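Local structure of putative ring-cleaving dioxygenase MhqO (Bacillus subtilis subsp. subtilis, 3OAJ) at residues 16-26 with 119-127; 40-51 with 61-69. The protein is a putative iron-dependent extradiol dioxygenase that may cleave the rings of aromatic compounds and so contribute to their degradation. One frame throughout, in Å; residues are numbered along the deposited sequence.

Both contacts are largely buried and belong to the first vicinal oxygen chelate (VOC) region of the chain. Contact 2 lies within one sheet: it is the hairpin of strands 47-52 and 61-66, close to the metal site. Contact 1 joins helix 19-29 to the turn between strands 114-120 and 126-131, which belong to the other sheet. It is farther from the zinc ion seen in the metal site and reaches the surface at E21 and P122. Main-chain bonds dominate contact 2, whereas side-chain bonds, a water and aromatic faces hold contact 1. The two meet directly: V16 is backbone-bonded to F65 and W67, and the ring of Y26 packs on F64.

Contact 1: 16-26 with 119-127; sequences VGHPQENTDFY and FDDPHGLHL
The ring of H123 lies over G17. The CA of G17 sits 3.7 Å from the ring centroid, a CH-pi contact over the face, and P122 CB covers the opposite face. At the ring edge, H123 NE2 donates to E21 OE1 at 2.9 Å, using the anti lone pair of that oxygen. Carboxylate and ring are nearly coplanar. This bond and the covered faces fix the rotation of the imidazole.

The contact holds helix 19-29, which packs on the sheet with strands 47-52 and 61-66, against a type I turn, D121 to G124, of the other VOC sheet. D121 OD1 accepts from H123 N and L125 N on opposite faces of the carboxylate plane; the first bond makes an Asx turn. D121 OD2 accepts a hydrogen bond from Y26 OH at 2.6 Å. One water donates to D121 OD2, accepts from N22 ND2 and is hydrogen-bonded to H123 ND1.

F25 points CG anti to its backbone N (chi1 -165°), which lays one ring face against D121 CA and P122 CD. P122 CD comes within 3.4 Å of F25 CG. F119 CE2 and L127 CD2 meet the ring at its edge.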
# COMPACT_ATOMS: atom_id res chain seq x y z
N VAL A 16 4.11 -11.29 1.82
CA VAL A 16 4.11 -11.62 3.25
C VAL A 16 3.96 -13.12 3.48
O VAL A 16 4.07 -13.90 2.54
CB VAL A 16 3.02 -10.82 4.02
CG1 VAL A 16 3.32 -9.31 4.01
CG2 VAL A 16 1.62 -11.13 3.48
N GLY A 17 3.69 -13.51 4.72
CA GLY A 17 3.57 -14.92 5.13
C GLY A 17 2.13 -15.42 5.13
O GLY A 17 1.32 -14.99 4.32
N HIS A 18 1.83 -16.33 6.05
CA HIS A 18 0.52 -16.98 6.11
C HIS A 18 -0.66 -16.00 6.03
O HIS A 18 -0.68 -15.02 6.78
CB HIS A 18 0.42 -17.76 7.43
CG HIS A 18 -0.65 -18.81 7.45
ND1 HIS A 18 -2.00 -18.50 7.41
CD2 HIS A 18 -0.58 -20.15 7.54
CE1 HIS A 18 -2.71 -19.61 7.46
NE2 HIS A 18 -1.87 -20.63 7.54
N PRO A 19 -1.66 -16.29 5.17
CA PRO A 19 -2.83 -15.40 5.07
C PRO A 19 -3.61 -15.18 6.37
O PRO A 19 -4.15 -14.09 6.55
CB PRO A 19 -3.70 -16.05 3.99
CG PRO A 19 -3.27 -17.48 3.94
CD PRO A 19 -1.80 -17.47 4.28
N GLN A 20 -3.68 -16.17 7.26
CA GLN A 20 -4.39 -15.96 8.51
C GLN A 20 -3.64 -14.98 9.42
O GLN A 20 -4.27 -14.13 10.06
CB GLN A 20 -4.67 -17.28 9.25
CG GLN A 20 -5.55 -17.09 10.50
CD GLN A 20 -6.96 -16.64 10.15
OE1 GLN A 20 -7.78 -17.44 9.71
NE2 GLN A 20 -7.25 -15.36 10.34
N GLU A 21 -2.32 -15.11 9.48
CA GLU A 21 -1.48 -14.19 10.25
C GLU A 21 -1.57 -12.76 9.70
O GLU A 21 -1.74 -11.79 10.45
CB GLU A 21 -0.03 -14.68 10.24
CG GLU A 21 0.17 -15.99 10.97
CD GLU A 21 1.58 -16.53 10.83
OE1 GLU A 21 2.47 -15.81 10.32
OE2 GLU A 21 1.80 -17.70 11.26
N ASN A 22 -1.48 -12.65 8.38
CA ASN A 22 -1.63 -11.37 7.69
C ASN A 22 -2.98 -10.74 8.04
O ASN A 22 -3.05 -9.58 8.46
CB ASN A 22 -1.50 -11.62 6.18
CG ASN A 22 -1.72 -10.38 5.33
OD1 ASN A 22 -2.61 -10.37 4.48
ND2 ASN A 22 -0.91 -9.37 5.53
N THR A 23 -4.05 -11.51 7.91
CA THR A 23 -5.39 -10.99 8.17
C THR A 23 -5.59 -10.62 9.64
O THR A 23 -6.22 -9.59 9.95
CB THR A 23 -6.46 -12.01 7.68
OG1 THR A 23 -6.30 -12.22 6.28
CG2 THR A 23 -7.88 -11.52 7.98
N ASP A 24 -5.12 -11.47 10.55
CA ASP A 24 -5.24 -11.17 11.98
C ASP A 24 -4.56 -9.84 12.30
O ASP A 24 -5.03 -9.11 13.17
CB ASP A 24 -4.65 -12.28 12.84
CG ASP A 24 -5.53 -13.52 12.91
OD1 ASP A 24 -6.72 -13.46 12.54
OD2 ASP A 24 -4.99 -14.55 13.35
N PHE A 25 -3.49 -9.49 11.59
CA PHE A 25 -2.86 -8.20 11.85
C PHE A 25 -3.63 -7.04 11.21
O PHE A 25 -4.05 -6.09 11.90
CB PHE A 25 -1.40 -8.18 11.42
CG PHE A 25 -0.64 -7.00 12.00
CD1 PHE A 25 -0.21 -7.02 13.32
CD2 PHE A 25 -0.37 -5.87 11.21
CE1 PHE A 25 0.45 -5.95 13.86
CE2 PHE A 25 0.32 -4.79 11.76
CZ PHE A 25 0.73 -4.84 13.08
N TYR A 26 -3.85 -7.11 9.89
CA TYR A 26 -4.42 -5.98 9.16
C TYR A 26 -5.89 -5.74 9.45
O TYR A 26 -6.30 -4.58 9.59
CB TYR A 26 -4.06 -6.03 7.65
CG TYR A 26 -2.59 -5.71 7.48
CD1 TYR A 26 -2.17 -4.39 7.29
CD2 TYR A 26 -1.62 -6.71 7.56
CE1 TYR A 26 -0.85 -4.07 7.20
CE2 TYR A 26 -0.27 -6.39 7.47
CZ TYR A 26 0.10 -5.07 7.28
OH TYR A 26 1.42 -4.73 7.16
N PHE A 119 6.39 0.63 14.10
CA PHE A 119 6.25 -0.78 14.48
C PHE A 119 6.32 -1.66 13.23
O PHE A 119 6.14 -1.17 12.11
CB PHE A 119 4.93 -1.01 15.23
CG PHE A 119 3.70 -0.59 14.46
CD1 PHE A 119 3.35 0.76 14.34
CD2 PHE A 119 2.87 -1.55 13.87
CE1 PHE A 119 2.20 1.16 13.64
CE2 PHE A 119 1.73 -1.16 13.17
CZ PHE A 119 1.38 0.20 13.06
N ASP A 120 6.57 -2.95 13.44
CA ASP A 120 6.56 -3.89 12.33
C ASP A 120 5.29 -4.73 12.34
O ASP A 120 4.71 -4.99 13.39
CB ASP A 120 7.77 -4.84 12.41
CG ASP A 120 9.08 -4.19 12.01
OD1 ASP A 120 9.08 -3.01 11.56
OD2 ASP A 120 10.13 -4.87 12.11
N ASP A 121 4.89 -5.19 11.16
CA ASP A 121 3.84 -6.20 11.08
C ASP A 121 4.47 -7.58 11.36
O ASP A 121 5.68 -7.66 11.56
CB ASP A 121 3.04 -6.08 9.75
CG ASP A 121 3.65 -6.84 8.57
OD1 ASP A 121 4.75 -7.45 8.65
OD2 ASP A 121 2.98 -6.84 7.51
N PRO A 122 3.65 -8.65 11.42
CA PRO A 122 4.16 -9.96 11.84
C PRO A 122 5.20 -10.56 10.90
O PRO A 122 5.92 -11.49 11.29
CB PRO A 122 2.91 -10.84 11.86
CG PRO A 122 1.78 -9.89 11.97
CD PRO A 122 2.20 -8.68 11.20
N HIS A 123 5.26 -10.05 9.67
CA HIS A 123 6.17 -10.62 8.68
C HIS A 123 7.35 -9.70 8.36
O HIS A 123 8.12 -9.97 7.45
CB HIS A 123 5.36 -11.04 7.45
CG HIS A 123 4.26 -12.00 7.79
ND1 HIS A 123 2.95 -11.82 7.40
CD2 HIS A 123 4.27 -13.14 8.52
CE1 HIS A 123 2.21 -12.81 7.85
NE2 HIS A 123 2.99 -13.64 8.53
N GLY A 124 7.50 -8.64 9.16
CA GLY A 124 8.67 -7.77 9.09
C GLY A 124 8.51 -6.46 8.33
O GLY A 124 9.47 -5.69 8.26
N LEU A 125 7.34 -6.18 7.75
CA LEU A 125 7.21 -4.89 7.06
C LEU A 125 7.26 -3.76 8.08
O LEU A 125 6.73 -3.90 9.19
CB LEU A 125 5.89 -4.82 6.30
CG LEU A 125 5.65 -5.81 5.15
CD1 LEU A 125 4.20 -5.74 4.64
CD2 LEU A 125 6.64 -5.54 4.02
N HIS A 126 7.90 -2.64 7.70
CA HIS A 126 7.95 -1.47 8.58
C HIS A 126 6.73 -0.58 8.37
O HIS A 126 6.46 -0.14 7.23
CB HIS A 126 9.19 -0.60 8.33
CG HIS A 126 10.51 -1.30 8.50
ND1 HIS A 126 10.77 -2.20 9.51
CD2 HIS A 126 11.67 -1.15 7.82
CE1 HIS A 126 12.02 -2.61 9.42
NE2 HIS A 126 12.59 -1.98 8.41
N LEU A 127 6.02 -0.29 9.46
CA LEU A 127 4.82 0.54 9.42
C LEU A 127 4.97 1.72 10.37
O LEU A 127 5.78 1.67 11.31
CB LEU A 127 3.60 -0.29 9.85
CG LEU A 127 2.96 -1.27 8.87
CD1 LEU A 127 3.90 -2.37 8.41
CD2 LEU A 127 1.67 -1.85 9.48
O HOH W 1 1.56 -9.32 7.19

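Contact 2: 40-51 with 61-69; sequences NFDDPGTYHLYF and IITFFPWAG
An imidazole hydrogen-bonded to a threonine sits beside the backbone pairing of this hairpin. H48 NE2 and T63 OG1 are 2.7 Å apart in a nearly straight hydrogen bond, at the ring edge; either could be the donor. H48 CG is anti to its backbone N (chi1 -168°), which swings the ring across to the neighbouring strand. F65 CE1 lies 3.4 Å above the ring plane, over its centre. Y50 CE1 lies over the opposite face, toward the rim. The N40 amide lies over one F65 face, the planes 15° apart.

Strands 47-51 and 61-66 run antiparallel. L49 with F64 and F51 with I62 are hydrogen-bonded pairs; Y50 with T63 is the non-hydrogen-bonded pair between them. L49 N donates to F64 O at 3.0 Å. Y50 and T63 lie side by side on the face with H48. On the other face, the F51 and F64 rings meet rim to rim, with planes at 68°.

Past L49 and F64 the pairing stops: P66, facing Y47, has no N-H to give, and the buried Y47 O finds no partner. A water accepts from Y47 N.

T63 OG1 also hydrogen-bonds T13 OG1. The face with H48, T63 and F65 lies toward the zinc site, with I61 near H11, so its polar pair probably edges that pocket. The L49, F51 and F64 face is mostly apolar and packs against helix 19-29.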
# COMPACT_ATOMS: atom_id res chain seq x y z
N ASN A 40 -3.36 -14.10 -7.33
CA ASN A 40 -2.35 -13.43 -8.14
C ASN A 40 -2.61 -13.73 -9.62
O ASN A 40 -2.75 -14.89 -10.00
CB ASN A 40 -0.96 -13.91 -7.73
CG ASN A 40 0.17 -13.12 -8.39
OD1 ASN A 40 -0.02 -12.45 -9.41
ND2 ASN A 40 1.36 -13.20 -7.80
N PHE A 41 -2.68 -12.69 -10.44
CA PHE A 41 -2.86 -12.87 -11.87
C PHE A 41 -1.80 -13.76 -12.49
O PHE A 41 -2.11 -14.53 -13.40
CB PHE A 41 -2.85 -11.52 -12.59
CG PHE A 41 -4.20 -10.94 -12.77
CD1 PHE A 41 -4.77 -10.16 -11.76
CD2 PHE A 41 -4.92 -11.17 -13.93
CE1 PHE A 41 -6.03 -9.61 -11.93
CE2 PHE A 41 -6.19 -10.63 -14.10
CZ PHE A 41 -6.75 -9.85 -13.09
N ASP A 42 -0.57 -13.64 -12.00
CA ASP A 42 0.56 -14.43 -12.50
C ASP A 42 0.58 -15.85 -11.93
O ASP A 42 0.90 -16.81 -12.65
CB ASP A 42 1.89 -13.73 -12.18
CG ASP A 42 2.03 -12.40 -12.90
OD1 ASP A 42 2.79 -11.54 -12.40
OD2 ASP A 42 1.40 -12.21 -13.96
N ASP A 43 0.27 -15.98 -10.64
CA ASP A 43 0.23 -17.28 -9.97
C ASP A 43 -1.13 -17.51 -9.32
O ASP A 43 -1.37 -17.06 -8.20
CB ASP A 43 1.37 -17.41 -8.95
CG ASP A 43 1.40 -18.77 -8.28
OD1 ASP A 43 1.98 -18.87 -7.18
OD2 ASP A 43 0.84 -19.75 -8.83
N PRO A 44 -2.03 -18.22 -10.03
CA PRO A 44 -3.40 -18.54 -9.61
C PRO A 44 -3.51 -19.34 -8.31
O PRO A 44 -4.59 -19.39 -7.72
CB PRO A 44 -3.92 -19.40 -10.77
CG PRO A 44 -3.09 -19.01 -11.93
CD PRO A 44 -1.74 -18.70 -11.39
N GLY A 45 -2.42 -19.96 -7.88
CA GLY A 45 -2.41 -20.75 -6.64
C GLY A 45 -1.99 -19.95 -5.42
O GLY A 45 -1.72 -20.52 -4.36
N THR A 46 -1.94 -18.63 -5.56
CA THR A 46 -1.54 -17.75 -4.47
C THR A 46 -2.59 -16.67 -4.34
O THR A 46 -3.02 -16.10 -5.34
CB THR A 46 -0.17 -17.09 -4.76
OG1 THR A 46 0.84 -18.10 -4.86
CG2 THR A 46 0.22 -16.10 -3.64
N TYR A 47 -3.00 -16.40 -3.10
CA TYR A 47 -3.93 -15.32 -2.81
C TYR A 47 -3.37 -13.97 -3.21
O TYR A 47 -2.17 -13.74 -3.15
CB TYR A 47 -4.20 -15.22 -1.31
CG TYR A 47 -5.20 -16.19 -0.73
CD1 TYR A 47 -6.55 -16.13 -1.08
CD2 TYR A 47 -4.80 -17.11 0.24
CE1 TYR A 47 -7.48 -17.01 -0.51
CE2 TYR A 47 -5.72 -17.99 0.82
CZ TYR A 47 -7.05 -17.92 0.45
OH TYR A 47 -7.96 -18.79 1.01
N HIS A 48 -4.28 -13.08 -3.55
CA HIS A 48 -4.00 -11.66 -3.54
C HIS A 48 -5.10 -11.05 -2.71
O HIS A 48 -6.26 -11.09 -3.10
CB HIS A 48 -4.01 -11.09 -4.96
CG HIS A 48 -3.45 -9.70 -5.06
ND1 HIS A 48 -3.50 -8.95 -6.21
CD2 HIS A 48 -2.85 -8.91 -4.13
CE1 HIS A 48 -2.93 -7.78 -6.00
NE2 HIS A 48 -2.52 -7.73 -4.74
N LEU A 49 -4.72 -10.48 -1.55
CA LEU A 49 -5.68 -9.89 -0.61
C LEU A 49 -5.55 -8.38 -0.63
O LEU A 49 -4.44 -7.84 -0.62
CB LEU A 49 -5.44 -10.40 0.81
CG LEU A 49 -5.40 -11.92 1.01
CD1 LEU A 49 -5.21 -12.20 2.50
CD2 LEU A 49 -6.68 -12.59 0.48
N TYR A 50 -6.68 -7.70 -0.65
CA TYR A 50 -6.72 -6.23 -0.61
C TYR A 50 -7.46 -5.78 0.64
O TYR A 50 -8.61 -6.18 0.89
CB TYR A 50 -7.46 -5.68 -1.83
CG TYR A 50 -6.85 -5.90 -3.19
CD1 TYR A 50 -7.09 -7.07 -3.92
CD2 TYR A 50 -6.12 -4.89 -3.81
CE1 TYR A 50 -6.59 -7.24 -5.21
CE2 TYR A 50 -5.61 -5.05 -5.10
CZ TYR A 50 -5.84 -6.23 -5.79
OH TYR A 50 -5.35 -6.38 -7.07
N PHE A 51 -6.79 -4.95 1.43
CA PHE A 51 -7.38 -4.33 2.62
C PHE A 51 -7.45 -2.83 2.41
O PHE A 51 -6.61 -2.24 1.72
CB PHE A 51 -6.53 -4.60 3.87
CG PHE A 51 -6.44 -6.06 4.27
CD1 PHE A 51 -7.29 -6.59 5.23
CD2 PHE A 51 -5.48 -6.91 3.70
CE1 PHE A 51 -7.21 -7.92 5.61
CE2 PHE A 51 -5.40 -8.26 4.07
CZ PHE A 51 -6.26 -8.76 5.03
N ILE A 61 -5.46 1.51 0.22
CA ILE A 61 -5.40 0.10 -0.17
C ILE A 61 -4.02 -0.52 0.02
O ILE A 61 -3.07 -0.15 -0.67
CB ILE A 61 -5.81 -0.08 -1.65
CG1 ILE A 61 -7.17 0.57 -1.95
CG2 ILE A 61 -5.79 -1.57 -2.05
CD1 ILE A 61 -7.39 0.84 -3.44
N ILE A 62 -3.92 -1.44 0.96
CA ILE A 62 -2.71 -2.24 1.15
C ILE A 62 -3.03 -3.64 0.67
O ILE A 62 -4.05 -4.23 1.02
CB ILE A 62 -2.20 -2.17 2.64
CG1 ILE A 62 -0.84 -2.88 2.79
CG2 ILE A 62 -3.25 -2.67 3.64
CD1 ILE A 62 0.34 -2.19 2.10
N THR A 63 -2.14 -4.18 -0.16
CA THR A 63 -2.38 -5.45 -0.82
C THR A 63 -1.25 -6.43 -0.57
O THR A 63 -0.09 -6.03 -0.40
CB THR A 63 -2.65 -5.31 -2.36
OG1 THR A 63 -1.53 -5.79 -3.10
CG2 THR A 63 -2.95 -3.88 -2.77
N PHE A 64 -1.59 -7.72 -0.56
CA PHE A 64 -0.63 -8.75 -0.13
C PHE A 64 -0.68 -9.99 -1.00
O PHE A 64 -1.75 -10.45 -1.39
CB PHE A 64 -0.95 -9.18 1.31
CG PHE A 64 -0.84 -8.07 2.29
CD1 PHE A 64 0.41 -7.60 2.70
CD2 PHE A 64 -2.00 -7.45 2.77
CE1 PHE A 64 0.50 -6.55 3.62
CE2 PHE A 64 -1.93 -6.41 3.68
CZ PHE A 64 -0.67 -5.95 4.10
N PHE A 65 0.51 -10.52 -1.26
CA PHE A 65 0.66 -11.89 -1.74
C PHE A 65 1.13 -12.74 -0.55
O PHE A 65 2.32 -12.76 -0.23
CB PHE A 65 1.67 -11.95 -2.89
CG PHE A 65 1.28 -11.12 -4.09
CD1 PHE A 65 0.07 -11.34 -4.75
CD2 PHE A 65 2.13 -10.13 -4.57
CE1 PHE A 65 -0.29 -10.56 -5.87
CE2 PHE A 65 1.79 -9.37 -5.67
CZ PHE A 65 0.59 -9.57 -6.32
N PRO A 66 0.19 -13.40 0.15
CA PRO A 66 0.59 -14.18 1.31
C PRO A 66 1.04 -15.58 0.92
O PRO A 66 0.23 -16.42 0.50
CB PRO A 66 -0.68 -14.23 2.18
CG PRO A 66 -1.81 -13.86 1.29
CD PRO A 66 -1.28 -13.32 0.00
N TRP A 67 2.33 -15.85 1.02
CA TRP A 67 2.77 -17.24 0.89
C TRP A 67 3.54 -17.76 2.09
O TRP A 67 4.69 -17.38 2.35
CB TRP A 67 3.44 -17.54 -0.46
CG TRP A 67 4.52 -16.60 -0.95
CD1 TRP A 67 5.69 -16.29 -0.32
CD2 TRP A 67 4.55 -15.92 -2.22
NE1 TRP A 67 6.44 -15.44 -1.10
CE2 TRP A 67 5.77 -15.20 -2.27
CE3 TRP A 67 3.67 -15.85 -3.31
CZ2 TRP A 67 6.12 -14.41 -3.38
CZ3 TRP A 67 4.02 -15.05 -4.40
CH2 TRP A 67 5.24 -14.34 -4.43
N ALA A 68 2.87 -18.64 2.84
CA ALA A 68 3.38 -19.20 4.09
C ALA A 68 4.68 -19.96 3.86
O ALA A 68 4.85 -20.64 2.85
CB ALA A 68 2.33 -20.11 4.73
N GLY A 69 5.60 -19.83 4.82
CA GLY A 69 6.92 -20.45 4.71
C GLY A 69 8.04 -19.42 4.69
O GLY A 69 9.22 -19.78 4.83
O HOH W 2 -1.63 -17.59 -0.78